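3-methyladenine dna-glycosylase (Archaeoglobus fulgidus, PDB 2JHN) is a DNA repair protein of the helix-hairpin-helix DNA glycosylase superfamily, with a TATA-box-binding-protein-like region joined to a mostly helical body. Local coordinates at residues A[16-21]-A[280-285]; A[89-92]-A[97-100]; A[223-228]-A[238-243]. The protein carries 1 engineered substitution. All coordinates share one frame; numbering follows the deposited sequence.

Interaction 1 of 3, residues A[16-21]-A[280-285]. With NA (sodium ion), chain F.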
ATOM      1  N   MET A  16      -7.982  -5.175   7.452  1.00 14.90           N
ATOM      2  CA  MET A  16      -6.800  -5.769   8.097  1.00 15.57           C
ATOM      3  C   MET A  16      -6.261  -7.015   7.367  1.00 16.56           C
ATOM      4  O   MET A  16      -5.053  -7.262   7.374  1.00 16.55           O
ATOM      5  CB  MET A  16      -7.081  -6.042   9.584  1.00 14.86           C
ATOM      6  CG  MET A  16      -7.418  -4.801  10.400  1.00 14.97           C
ATOM      7  SD  MET A  16      -6.085  -3.561  10.366  1.00 15.94           S
ATOM      8  CE  MET A  16      -6.722  -2.397   9.153  1.00 15.50           C
ATOM      9  N   LYS A  17      -7.153  -7.783   6.742  0.50 17.60           N
ATOM     10  CA  LYS A  17      -6.764  -8.972   5.974  0.50 18.67           C
ATOM     11  C   LYS A  17      -5.851  -8.603   4.815  0.50 18.38           C
ATOM     12  O   LYS A  17      -5.092  -9.441   4.315  0.50 19.11           O
ATOM     13  CB  LYS A  17      -7.998  -9.690   5.430  0.50 18.80           C
ATOM     14  CG  LYS A  17      -8.435 -10.920   6.227  0.50 20.45           C
ATOM     15  CD  LYS A  17      -9.765 -11.457   5.677  0.50 19.62           C
ATOM     16  CE  LYS A  17      -9.768 -11.450   4.157  0.50 18.23           C
ATOM     17  NZ  LYS A  17      -9.255 -12.705   3.604  0.50 19.08           N
ATOM     18  N   PHE A  18      -5.916  -7.344   4.393  1.00 18.68           N
ATOM     19  CA  PHE A  18      -5.077  -6.875   3.298  1.00 18.73           C
ATOM     20  C   PHE A  18      -3.594  -6.972   3.632  1.00 19.11           C
ATOM     21  O   PHE A  18      -2.788  -7.146   2.734  1.00 18.74           O
ATOM     22  CB  PHE A  18      -5.430  -5.439   2.893  1.00 19.14           C
ATOM     23  CG  PHE A  18      -4.885  -5.049   1.559  1.00 17.65           C
ATOM     24  CD1 PHE A  18      -5.548  -5.419   0.388  1.00 19.11           C
ATOM     25  CD2 PHE A  18      -3.713  -4.288   1.470  1.00 19.45           C
ATOM     26  CE1 PHE A  18      -5.042  -5.064  -0.856  1.00 19.47           C
ATOM     27  CE2 PHE A  18      -3.197  -3.913   0.211  1.00 20.41           C
ATOM     28  CZ  PHE A  18      -3.860  -4.308  -0.942  1.00 18.78           C
ATOM     29  N   PHE A  19      -3.259  -6.873   4.924  1.00 20.27           N
ATOM     30  CA  PHE A  19      -1.898  -7.016   5.422  1.00 21.12           C
ATOM     31  C   PHE A  19      -1.464  -8.480   5.373  1.00 23.37           C
ATOM     32  O   PHE A  19      -2.167  -9.374   5.849  1.00 23.54           O
ATOM     33  CB  PHE A  19      -1.768  -6.465   6.847  1.00 21.55           C
ATOM     34  CG  PHE A  19      -1.956  -4.963   6.941  1.00 20.21           C
ATOM     35  CD1 PHE A  19      -0.953  -4.089   6.480  1.00 22.42           C
ATOM     36  CD2 PHE A  19      -3.111  -4.426   7.463  1.00 20.20           C
ATOM     37  CE1 PHE A  19      -1.106  -2.703   6.564  1.00 19.55           C
ATOM     38  CE2 PHE A  19      -3.286  -3.015   7.544  1.00 20.49           C
ATOM     39  CZ  PHE A  19      -2.277  -2.165   7.098  1.00 19.82           C
ATOM     40  N   VAL A  20      -0.291  -8.711   4.802  1.00 24.02           N
ATOM     41  CA  VAL A  20       0.138 -10.063   4.487  1.00 26.28           C
ATOM     42  C   VAL A  20       0.793 -10.760   5.693  1.00 26.45           C
ATOM     43  O   VAL A  20       0.599 -11.959   5.911  1.00 28.17           O
ATOM     44  CB  VAL A  20       0.968 -10.030   3.168  1.00 26.31           C
ATOM     45  CG1 VAL A  20       2.320 -10.723   3.290  1.00 27.83           C
ATOM     46  CG2 VAL A  20       0.112 -10.533   2.001  1.00 27.59           C
ATOM     47  N   LEU A  21       1.520  -9.991   6.494  1.00 26.08           N
ATOM     48  CA  LEU A  21       2.167 -10.503   7.702  1.00 26.03           C
ATOM     49  C   LEU A  21       1.873  -9.561   8.869  1.00 25.68           C
ATOM     50  O   LEU A  21       2.742  -8.785   9.281  1.00 25.75           O
ATOM     51  CB  LEU A  21       3.681 -10.622   7.487  1.00 26.03           C
ATOM     52  CG  LEU A  21       4.179 -11.767   6.612  1.00 26.45           C
ATOM     53  CD1 LEU A  21       5.600 -11.464   6.171  1.00 27.70           C
ATOM     54  CD2 LEU A  21       4.110 -13.092   7.368  1.00 26.95           C
ATOM     55  N   TYR A 280      -9.034  -4.959  -4.970  1.00 10.65           N
ATOM     56  CA  TYR A 280      -9.913  -6.162  -5.042  1.00 11.25           C
ATOM     57  C   TYR A 280      -9.252  -7.299  -5.836  1.00 12.31           C
ATOM     58  O   TYR A 280      -9.389  -8.458  -5.455  1.00 12.24           O
ATOM     59  CB  TYR A 280     -11.293  -5.817  -5.639  1.00 11.53           C
ATOM     60  CG  TYR A 280     -12.189  -5.040  -4.666  1.00 10.66           C
ATOM     61  CD1 TYR A 280     -12.034  -3.665  -4.511  1.00 10.08           C
ATOM     62  CD2 TYR A 280     -13.178  -5.698  -3.897  1.00  8.20           C
ATOM     63  CE1 TYR A 280     -12.826  -2.926  -3.598  1.00 11.37           C
ATOM     64  CE2 TYR A 280     -14.010  -4.966  -3.003  1.00  7.92           C
ATOM     65  CZ  TYR A 280     -13.816  -3.584  -2.856  1.00  9.78           C
ATOM     66  OH  TYR A 280     -14.578  -2.864  -1.983  1.00 11.91           O
ATOM     67  N   LEU A 281      -8.536  -6.968  -6.919  1.00 12.21           N
ATOM     68  CA  LEU A 281      -7.811  -7.972  -7.723  1.00 13.02           C
ATOM     69  C   LEU A 281      -6.638  -8.581  -6.920  1.00 13.27           C
ATOM     70  O   LEU A 281      -6.391  -9.785  -7.008  1.00 13.34           O
ATOM     71  CB  LEU A 281      -7.322  -7.387  -9.056  1.00 13.15           C
ATOM     72  CG  LEU A 281      -8.402  -6.938 -10.045  1.00 15.36           C
ATOM     73  CD1 LEU A 281      -7.780  -6.251 -11.253  1.00 14.78           C
ATOM     74  CD2 LEU A 281      -9.305  -8.117 -10.510  1.00 15.98           C
ATOM     75  N   PHE A 282      -5.939  -7.769  -6.123  1.00 13.07           N
ATOM     76  CA  PHE A 282      -4.888  -8.315  -5.245  1.00 13.08           C
ATOM     77  C   PHE A 282      -5.501  -9.313  -4.250  1.00 13.37           C
ATOM     78  O   PHE A 282      -4.954 -10.393  -4.030  1.00 13.82           O
ATOM     79  CB  PHE A 282      -4.169  -7.226  -4.435  1.00 13.38           C
ATOM     80  CG  PHE A 282      -3.254  -6.322  -5.251  1.00 13.05           C
ATOM     81  CD1 PHE A 282      -2.528  -6.800  -6.354  1.00 15.40           C
ATOM     82  CD2 PHE A 282      -3.108  -4.995  -4.871  1.00 15.95           C
ATOM     83  CE1 PHE A 282      -1.659  -5.909  -7.087  1.00 16.76           C
ATOM     84  CE2 PHE A 282      -2.259  -4.118  -5.566  1.00 16.80           C
ATOM     85  CZ  PHE A 282      -1.543  -4.588  -6.684  1.00 13.98           C
ATOM     86  N   LEU A 283      -6.617  -8.942  -3.629  1.00 13.74           N
ATOM     87  CA  LEU A 283      -7.272  -9.854  -2.680  1.00 14.40           C
ATOM     88  C   LEU A 283      -7.684 -11.165  -3.376  1.00 15.17           C
ATOM     89  O   LEU A 283      -7.503 -12.238  -2.831  1.00 15.37           O
ATOM     90  CB  LEU A 283      -8.499  -9.195  -2.055  1.00 14.67           C
ATOM     91  CG  LEU A 283      -8.252  -8.033  -1.096  1.00 14.18           C
ATOM     92  CD1 LEU A 283      -9.551  -7.283  -0.856  1.00 14.79           C
ATOM     93  CD2 LEU A 283      -7.644  -8.568   0.191  1.00 14.30           C
ATOM     94  N   TYR A 284      -8.260 -11.036  -4.569  1.00 15.74           N
ATOM     95  CA  TYR A 284      -8.743 -12.158  -5.391  1.00 17.26           C
ATOM     96  C   TYR A 284      -7.595 -13.086  -5.749  1.00 17.87           C
ATOM     97  O   TYR A 284      -7.688 -14.314  -5.599  1.00 18.29           O
ATOM     98  CB  TYR A 284      -9.394 -11.603  -6.661  1.00 17.65           C
ATOM     99  CG  TYR A 284     -10.183 -12.614  -7.443  1.00 19.90           C
ATOM    100  CD1 TYR A 284     -11.393 -13.097  -6.960  1.00 21.94           C
ATOM    101  CD2 TYR A 284      -9.732 -13.076  -8.663  1.00 21.36           C
ATOM    102  CE1 TYR A 284     -12.123 -14.015  -7.677  1.00 23.87           C
ATOM    103  CE2 TYR A 284     -10.463 -13.996  -9.396  1.00 22.90           C
ATOM    104  CZ  TYR A 284     -11.656 -14.459  -8.893  1.00 22.76           C
ATOM    105  OH  TYR A 284     -12.381 -15.385  -9.598  1.00 25.12           O
ATOM    106  N   ASP A 285      -6.495 -12.499  -6.203  1.00 18.97           N
ATOM    107  CA  ASP A 285      -5.298 -13.274  -6.519  1.00 20.29           C
ATOM    108  C   ASP A 285      -4.707 -13.982  -5.294  1.00 21.15           C
ATOM    109  O   ASP A 285      -4.245 -15.128  -5.401  1.00 20.51           O
ATOM    110  CB  ASP A 285      -4.233 -12.391  -7.171  1.00 20.70           C
ATOM    111  CG  ASP A 285      -3.012 -13.203  -7.648  1.00 22.21           C
ATOM    112  OD1 ASP A 285      -3.185 -14.172  -8.452  1.00 24.00           O
ATOM    113  OD2 ASP A 285      -1.892 -12.861  -7.207  1.00 21.98           O
TER
HETATM  114 NA    NA F1299       2.862  -6.274   9.732  1.00 22.33          NA
HETATM  115  O   HOH W   1       1.392  -5.947   8.265  1.00 27.53           O
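At the seam between the TATA-box-binding-protein-like N-terminal part and the helical body, F18, at the C-terminal side of helix 12-17, lands on F282 and L283 of helix 274-287. The backbones stay well apart: the nearest CA atoms, those of F18 and L283, are 7.0 Å from each other, and the gap is bridged by side chains alone. The first torsion of F18 (chi1 -164°) sets the ring beside the carbonyl carbon, where its far atoms meet two successive residues of the helix. F18 CD1 rests 3.8 Å from L283 CD2, a methyl of the leucine's branch, and 4.0 Å from L283 CG, the two side chains crossing at about a right angle. Farther round the ring, F18 CZ lies 4.1 Å from F282 CD2, which comes in at the edge of F18, close to its plane. The contact is wholly apolar and buries 168 Å² in total. Beyond F18 the chain turns away from the helix. Here F19 N gives a backbone bond of 3.1 Å to M16 O, and farther on L21 O binds the sodium ion at 2.5 Å, with water 1 as another ligand. L24 O, T26 OG1 and D28 O supply the remaining ligands. Around the seam, F18 also meets the nearly parallel ring of F279 and makes a cation-pi contact with R286, both on helix 274-287 like its two main partners. F19 touches W35 of strand 34-41, V20 rests on F133 and V134 of helix 133-147, and L281 packs against helix 241-251 and L101 of helix 96-104.

Interaction 2 of 3, residues A[89-92]-A[97-100]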
ATOM      1  N   TYR A  89     -19.236   1.293  -5.348  1.00 15.09           N
ATOM      2  CA  TYR A  89     -20.068   0.099  -5.222  1.00 16.51           C
ATOM      3  C   TYR A  89     -21.154   0.068  -6.296  1.00 17.93           C
ATOM      4  O   TYR A  89     -21.423  -0.985  -6.884  1.00 17.59           O
ATOM      5  CB  TYR A  89     -20.684   0.038  -3.833  1.00 17.23           C
ATOM      6  CG  TYR A  89     -19.772  -0.482  -2.724  1.00 16.55           C
ATOM      7  CD1 TYR A  89     -18.549  -1.119  -2.996  1.00 19.04           C
ATOM      8  CD2 TYR A  89     -20.176  -0.379  -1.400  1.00 20.16           C
ATOM      9  CE1 TYR A  89     -17.754  -1.616  -1.941  1.00 19.25           C
ATOM     10  CE2 TYR A  89     -19.404  -0.867  -0.360  1.00 19.60           C
ATOM     11  CZ  TYR A  89     -18.196  -1.476  -0.634  1.00 20.21           C
ATOM     12  OH  TYR A  89     -17.470  -1.952   0.425  1.00 19.01           O
ATOM     13  N   ARG A  90     -21.778   1.219  -6.537  1.00 18.78           N
ATOM     14  CA  ARG A  90     -22.755   1.369  -7.641  1.00 21.63           C
ATOM     15  C   ARG A  90     -22.147   0.942  -8.981  1.00 20.24           C
ATOM     16  O   ARG A  90     -22.763   0.187  -9.767  1.00 20.45           O
ATOM     17  CB  ARG A  90     -23.223   2.825  -7.699  1.00 21.54           C
ATOM     18  CG  ARG A  90     -24.487   3.076  -8.492  1.00 25.89           C
ATOM     19  CD  ARG A  90     -24.912   4.538  -8.372  1.00 26.64           C
ATOM     20  NE  ARG A  90     -25.286   4.835  -6.987  1.00 36.08           N
ATOM     21  CZ  ARG A  90     -24.706   5.741  -6.198  1.00 39.03           C
ATOM     22  NH1 ARG A  90     -23.701   6.501  -6.633  1.00 38.79           N
ATOM     23  NH2 ARG A  90     -25.162   5.893  -4.956  1.00 41.53           N
ATOM     24  N   PHE A  91     -20.930   1.411  -9.239  1.00 17.73           N
ATOM     25  CA  PHE A  91     -20.190   1.092 -10.462  1.00 16.84           C
ATOM     26  C   PHE A  91     -19.870  -0.406 -10.572  1.00 16.42           C
ATOM     27  O   PHE A  91     -20.076  -1.024 -11.613  1.00 15.73           O
ATOM     28  CB  PHE A  91     -18.918   1.960 -10.528  1.00 16.89           C
ATOM     29  CG  PHE A  91     -18.075   1.727 -11.759  1.00 15.52           C
ATOM     30  CD1 PHE A  91     -18.224   2.541 -12.888  1.00 19.30           C
ATOM     31  CD2 PHE A  91     -17.150   0.693 -11.795  1.00 15.95           C
ATOM     32  CE1 PHE A  91     -17.444   2.324 -14.020  1.00 16.92           C
ATOM     33  CE2 PHE A  91     -16.364   0.462 -12.920  1.00 16.08           C
ATOM     34  CZ  PHE A  91     -16.515   1.289 -14.042  1.00 16.33           C
ATOM     35  N   MET A  92     -19.366  -1.004  -9.493  1.00 16.06           N
ATOM     36  CA  MET A  92     -19.064  -2.426  -9.510  1.00 15.64           C
ATOM     37  C   MET A  92     -20.325  -3.283  -9.802  1.00 16.31           C
ATOM     38  O   MET A  92     -20.234  -4.315 -10.470  1.00 15.53           O
ATOM     39  CB  MET A  92     -18.389  -2.842  -8.189  1.00 15.81           C
ATOM     40  CG  MET A  92     -16.981  -2.234  -8.080  1.00 13.16           C
ATOM     41  SD  MET A  92     -16.171  -2.640  -6.518  1.00 16.31           S
ATOM     42  CE  MET A  92     -15.526  -4.233  -6.978  1.00 13.23           C
ATOM     43  N   LYS A  97     -18.838  -9.484 -13.235  1.00 15.73           N
ATOM     44  CA  LYS A  97     -17.578  -9.873 -12.585  1.00 16.25           C
ATOM     45  C   LYS A  97     -17.152  -8.912 -11.457  1.00 15.38           C
ATOM     46  O   LYS A  97     -16.726  -9.372 -10.387  1.00 15.08           O
ATOM     47  CB  LYS A  97     -16.487 -10.091 -13.648  1.00 18.36           C
ATOM     48  CG  LYS A  97     -16.772 -11.297 -14.591  1.00 19.92           C
ATOM     49  CD  LYS A  97     -17.228 -12.534 -13.785  1.00 24.43           C
ATOM     50  CE  LYS A  97     -17.480 -13.785 -14.631  1.00 27.17           C
ATOM     51  NZ  LYS A  97     -18.453 -13.579 -15.732  1.00 29.73           N
ATOM     52  N   LEU A  98     -17.267  -7.592 -11.658  1.00 13.92           N
ATOM     53  CA  LEU A  98     -17.023  -6.656 -10.547  1.00 13.90           C
ATOM     54  C   LEU A  98     -17.971  -6.865  -9.375  1.00 14.62           C
ATOM     55  O   LEU A  98     -17.557  -6.764  -8.209  1.00 12.67           O
ATOM     56  CB  LEU A  98     -17.045  -5.195 -10.986  1.00 13.53           C
ATOM     57  CG  LEU A  98     -15.971  -4.842 -12.021  1.00 14.51           C
ATOM     58  CD1 LEU A  98     -16.081  -3.347 -12.464  1.00 14.94           C
ATOM     59  CD2 LEU A  98     -14.565  -5.190 -11.512  1.00 14.07           C
ATOM     60  N   ARG A  99     -19.237  -7.165  -9.681  1.00 14.37           N
ATOM     61  CA  ARG A  99     -20.227  -7.399  -8.637  1.00 15.02           C
ATOM     62  C   ARG A  99     -19.858  -8.626  -7.788  1.00 15.71           C
ATOM     63  O   ARG A  99     -20.028  -8.608  -6.568  1.00 16.34           O
ATOM     64  CB  ARG A  99     -21.618  -7.599  -9.252  1.00 15.65           C
ATOM     65  CG  ARG A  99     -22.748  -7.544  -8.226  1.00 14.37           C
ATOM     66  CD  ARG A  99     -24.095  -7.320  -8.935  1.00 17.75           C
ATOM     67  NE  ARG A  99     -24.446  -8.475  -9.753  1.00 16.10           N
ATOM     68  CZ  ARG A  99     -24.459  -8.494 -11.087  1.00 17.86           C
ATOM     69  NH1 ARG A  99     -24.168  -7.392 -11.765  1.00 17.84           N
ATOM     70  NH2 ARG A  99     -24.785  -9.616 -11.742  1.00 17.36           N
ATOM     71  N   MET A 100     -19.357  -9.658  -8.470  0.50 16.45           N
ATOM     72  CA  MET A 100     -18.812 -10.894  -7.901  0.50 18.58           C
ATOM     73  C   MET A 100     -17.636 -10.636  -6.938  0.50 17.64           C
ATOM     74  O   MET A 100     -17.552 -11.234  -5.853  0.50 17.80           O
ATOM     75  CB  MET A 100     -18.349 -11.763  -9.069  0.50 18.18           C
ATOM     76  CG  MET A 100     -18.140 -13.233  -8.793  0.50 20.50           C
ATOM     77  SD  MET A 100     -18.069 -14.108 -10.363  0.50 23.83           S
ATOM     78  CE  MET A 100     -19.799 -14.241 -10.772  0.50 23.04           C
TER
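F91 and M92 meet L98 and R99 where helix 86-93 gives way to helix 96-104, two consecutive helices joined by a short turn and packed at their adjoining ends. Along the first segment, F91 is the first residue to touch the second helix. A trans first torsion (chi1 -179°) carries its ring out until F91 CE2 comes to 3.8 Å from L98 CD1, the two side chains running obliquely to each other. The same ring meets F273 and I277, so L98 and F91 share a patch with helix 274-287. M92 comes closest through its backbone: its CA is 4.8 Å from that of L98, and M92 O sits 3.3 Å from L98 CB. Its side chain leaves at about a right angle to the leucine, M92 CB lying 3.9 Å from L98 CB. A bend at chi3 (84°) then brings M92 CE to 3.5 Å from L98 O. R99 adds its backbone N, 3.1 Å from M92 O but too poorly angled for a hydrogen bond; its guanidinium reaches back to the first helix. The chemistry is therefore one of close van der Waals fit, 207 Å² without a hydrogen bond between the segments, while polar ties are found just beside them: R99 NH1 bonds D93 O at the end of helix 86-93, and L98 N bonds D95 OD1 in the linking turn.

Interaction 3 of 3, residues A[223-228]-A[238-243]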
ATOM      1  N   ALA A 223       7.115   1.509 -11.890  1.00  9.08           N
ATOM      2  CA  ALA A 223       6.645   2.904 -11.918  1.00  9.90           C
ATOM      3  C   ALA A 223       5.098   2.927 -11.788  1.00  9.91           C
ATOM      4  O   ALA A 223       4.525   3.710 -10.987  1.00  9.91           O
ATOM      5  CB  ALA A 223       7.146   3.641 -13.199  1.00 10.20           C
ATOM      6  N   GLU A 224       4.432   2.061 -12.549  1.00  9.65           N
ATOM      7  CA  GLU A 224       2.953   1.985 -12.489  1.00 10.59           C
ATOM      8  C   GLU A 224       2.445   1.475 -11.147  1.00  9.59           C
ATOM      9  O   GLU A 224       1.414   1.973 -10.650  1.00 10.32           O
ATOM     10  CB  GLU A 224       2.363   1.185 -13.653  1.00  9.90           C
ATOM     11  CG  GLU A 224       2.657   1.848 -15.015  1.00 11.06           C
ATOM     12  CD  GLU A 224       2.041   1.124 -16.186  1.00 13.73           C
ATOM     13  OE1 GLU A 224       1.661  -0.072 -16.033  1.00 14.37           O
ATOM     14  OE2 GLU A 224       1.919   1.789 -17.259  1.00 14.26           O
ATOM     15  N   LEU A 225       3.141   0.511 -10.564  1.00 10.48           N
ATOM     16  CA  LEU A 225       2.796   0.042  -9.201  1.00 10.82           C
ATOM     17  C   LEU A 225       2.927   1.206  -8.187  1.00 10.25           C
ATOM     18  O   LEU A 225       2.011   1.470  -7.406  1.00 10.21           O
ATOM     19  CB  LEU A 225       3.682  -1.143  -8.799  1.00 10.93           C
ATOM     20  CG  LEU A 225       3.323  -1.954  -7.567  1.00 12.11           C
ATOM     21  CD1 LEU A 225       1.959  -2.634  -7.831  1.00 13.97           C
ATOM     22  CD2 LEU A 225       4.446  -3.005  -7.366  1.00 13.18           C
ATOM     23  N   VAL A 226       4.035   1.939  -8.246  1.00  9.88           N
ATOM     24  CA  VAL A 226       4.216   3.121  -7.351  1.00  9.23           C
ATOM     25  C   VAL A 226       3.089   4.119  -7.548  1.00  9.22           C
ATOM     26  O   VAL A 226       2.477   4.568  -6.576  1.00  7.92           O
ATOM     27  CB  VAL A 226       5.582   3.790  -7.558  1.00  8.79           C
ATOM     28  CG1 VAL A 226       5.626   5.209  -6.900  1.00  9.64           C
ATOM     29  CG2 VAL A 226       6.702   2.878  -6.999  1.00  9.74           C
ATOM     30  N   LEU A 227       2.812   4.463  -8.809  1.00  8.97           N
ATOM     31  CA  LEU A 227       1.793   5.433  -9.134  1.00 10.50           C
ATOM     32  C   LEU A 227       0.439   5.079  -8.485  1.00 10.11           C
ATOM     33  O   LEU A 227      -0.219   5.934  -7.913  1.00 10.65           O
ATOM     34  CB  LEU A 227       1.637   5.565 -10.657  1.00  9.05           C
ATOM     35  CG  LEU A 227       2.672   6.568 -11.244  1.00 12.40           C
ATOM     36  CD1 LEU A 227       2.870   6.335 -12.721  1.00 14.33           C
ATOM     37  CD2 LEU A 227       2.156   7.984 -11.013  1.00 15.74           C
ATOM     38  N   SER A 228       0.069   3.821  -8.565  1.00 10.25           N
ATOM     39  CA  SER A 228      -1.242   3.380  -8.050  1.00 11.45           C
ATOM     40  C   SER A 228      -1.225   3.146  -6.533  1.00 11.04           C
ATOM     41  O   SER A 228      -2.080   3.685  -5.806  1.00 12.54           O
ATOM     42  CB  SER A 228      -1.699   2.122  -8.787  1.00 11.79           C
ATOM     43  OG  SER A 228      -0.707   1.116  -8.798  1.00 14.62           O
ATOM     44  N   ALA A 238      -0.660  -3.207 -15.439  1.00 14.80           N
ATOM     45  CA  ALA A 238      -1.087  -4.416 -16.152  1.00 15.34           C
ATOM     46  C   ALA A 238       0.009  -5.486 -16.306  1.00 16.63           C
ATOM     47  O   ALA A 238      -0.298  -6.676 -16.521  1.00 16.51           O
ATOM     48  CB  ALA A 238      -1.676  -4.004 -17.521  1.00 15.53           C
ATOM     49  N   ASP A 239       1.281  -5.084 -16.214  1.00 16.94           N
ATOM     50  CA  ASP A 239       2.392  -6.055 -16.243  1.00 18.68           C
ATOM     51  C   ASP A 239       2.479  -6.898 -14.969  1.00 19.21           C
ATOM     52  O   ASP A 239       3.149  -7.918 -14.951  1.00 19.98           O
ATOM     53  CB  ASP A 239       3.750  -5.379 -16.524  1.00 18.56           C
ATOM     54  CG  ASP A 239       3.780  -4.683 -17.862  1.00 22.28           C
ATOM     55  OD1 ASP A 239       3.794  -5.396 -18.899  1.00 24.30           O
ATOM     56  OD2 ASP A 239       3.764  -3.422 -17.881  1.00 23.56           O
ATOM     57  N   ASP A 240       1.806  -6.476 -13.896  1.00 19.94           N
ATOM     58  CA  ASP A 240       1.879  -7.224 -12.644  1.00 20.51           C
ATOM     59  C   ASP A 240       1.311  -8.642 -12.873  1.00 21.78           C
ATOM     60  O   ASP A 240       0.189  -8.791 -13.377  1.00 21.23           O
ATOM     61  CB  ASP A 240       1.133  -6.463 -11.524  1.00 20.98           C
ATOM     62  CG  ASP A 240       1.369  -7.078 -10.148  1.00 21.67           C
ATOM     63  OD1 ASP A 240       2.228  -6.561  -9.392  1.00 23.85           O
ATOM     64  OD2 ASP A 240       0.710  -8.096  -9.841  1.00 22.69           O
ATOM     65  N   LEU A 241       2.093  -9.672 -12.546  1.00 22.16           N
ATOM     66  CA  LEU A 241       1.663 -11.072 -12.782  1.00 22.99           C
ATOM     67  C   LEU A 241       0.420 -11.490 -11.979  1.00 22.33           C
ATOM     68  O   LEU A 241      -0.428 -12.204 -12.485  1.00 22.25           O
ATOM     69  CB  LEU A 241       2.810 -12.042 -12.522  1.00 24.86           C
ATOM     70  CG  LEU A 241       3.536 -12.265 -13.848  1.00 27.31           C
ATOM     71  CD1 LEU A 241       4.902 -11.603 -13.872  1.00 31.31           C
ATOM     72  CD2 LEU A 241       3.625 -13.757 -14.102  1.00 31.80           C
ATOM     73  N   GLY A 242       0.326 -11.028 -10.737  1.00 21.54           N
ATOM     74  CA  GLY A 242      -0.891 -11.205  -9.959  1.00 21.15           C
ATOM     75  C   GLY A 242      -2.113 -10.553 -10.577  1.00 20.20           C
ATOM     76  O   GLY A 242      -3.211 -11.135 -10.572  1.00 20.38           O
ATOM     77  N   VAL A 243      -1.940  -9.343 -11.114  1.00 19.62           N
ATOM     78  CA  VAL A 243      -3.028  -8.650 -11.802  1.00 18.81           C
ATOM     79  C   VAL A 243      -3.473  -9.434 -13.042  1.00 18.80           C
ATOM     80  O   VAL A 243      -4.670  -9.625 -13.265  1.00 17.87           O
ATOM     81  CB  VAL A 243      -2.633  -7.184 -12.167  1.00 19.06           C
ATOM     82  CG1 VAL A 243      -3.665  -6.536 -13.097  1.00 19.22           C
ATOM     83  CG2 VAL A 243      -2.468  -6.341 -10.887  1.00 18.80           C
TER
HETATM   84  O   HOH W   2       2.715  -2.574 -15.468  1.00 20.06           O
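E224 and L225, on the helix that follows the helix-hairpin-helix turn with its sodium site at T213, F215 and I218, face A238, D239 and D240 in the loop leading into helix 241-251, whose N-cap is D240. The position of D240 is consistent with that of the aspartate in the HhH-GPD name. Only 101 Å² is buried. The dry side is that of L225 and D240, in direct van der Waals contact: L225 CD1 lies 4.2 Å from D240 OD1, an oxygen that accepts a hydrogen bond from W221 NE1. On the side of E224 and D239, where E224 OE1 comes to 3.9 Å from A238 N, the segments part enough to admit a water. Water 2 donates to E224 OE1 (2.8 Å) and to D239 OD2 (2.8 Å) and accepts from D239 N (3.0 Å), so one molecule spans the gap with three bonds. E224 gets there with CG beside its backbone N (chi1 -63°) and an extended chain beyond. The two carboxylates approach to 4.4 Å between E224 OE1 and D239 OD2, and R263 NH2 makes salt bridges to both of these oxygens, which would offset their like charges; E224 OE2 turns to R220. The D240 carboxylate caps helix 241-251: V243 N donates to D240 OD2 over 3.2 Å at 152°, and OD2 receives it on its anti lone pair.

In the fold
Helix 274-287 ties the three contacts together. Interaction 1 spans nearly the whole chain, from the N-terminal region to that last helix, and both other contacts fall between its segments in sequence, interaction 2 first and interaction 3 later. Y280 packs against Y89 and M92 of interaction 2, centred about 18 Å from interaction 1. F282 reaches L225, D240 and V243 of interaction 3, centred about 15 Å from interaction 1, and D285 lies against G242. Interactions 2 and 3 do not touch; their nearest atoms are about 11 Å apart. The C-terminal helix thus joins the TATA-box-binding-protein-like region, the 86-104 helix pair and the HhH-GPD part.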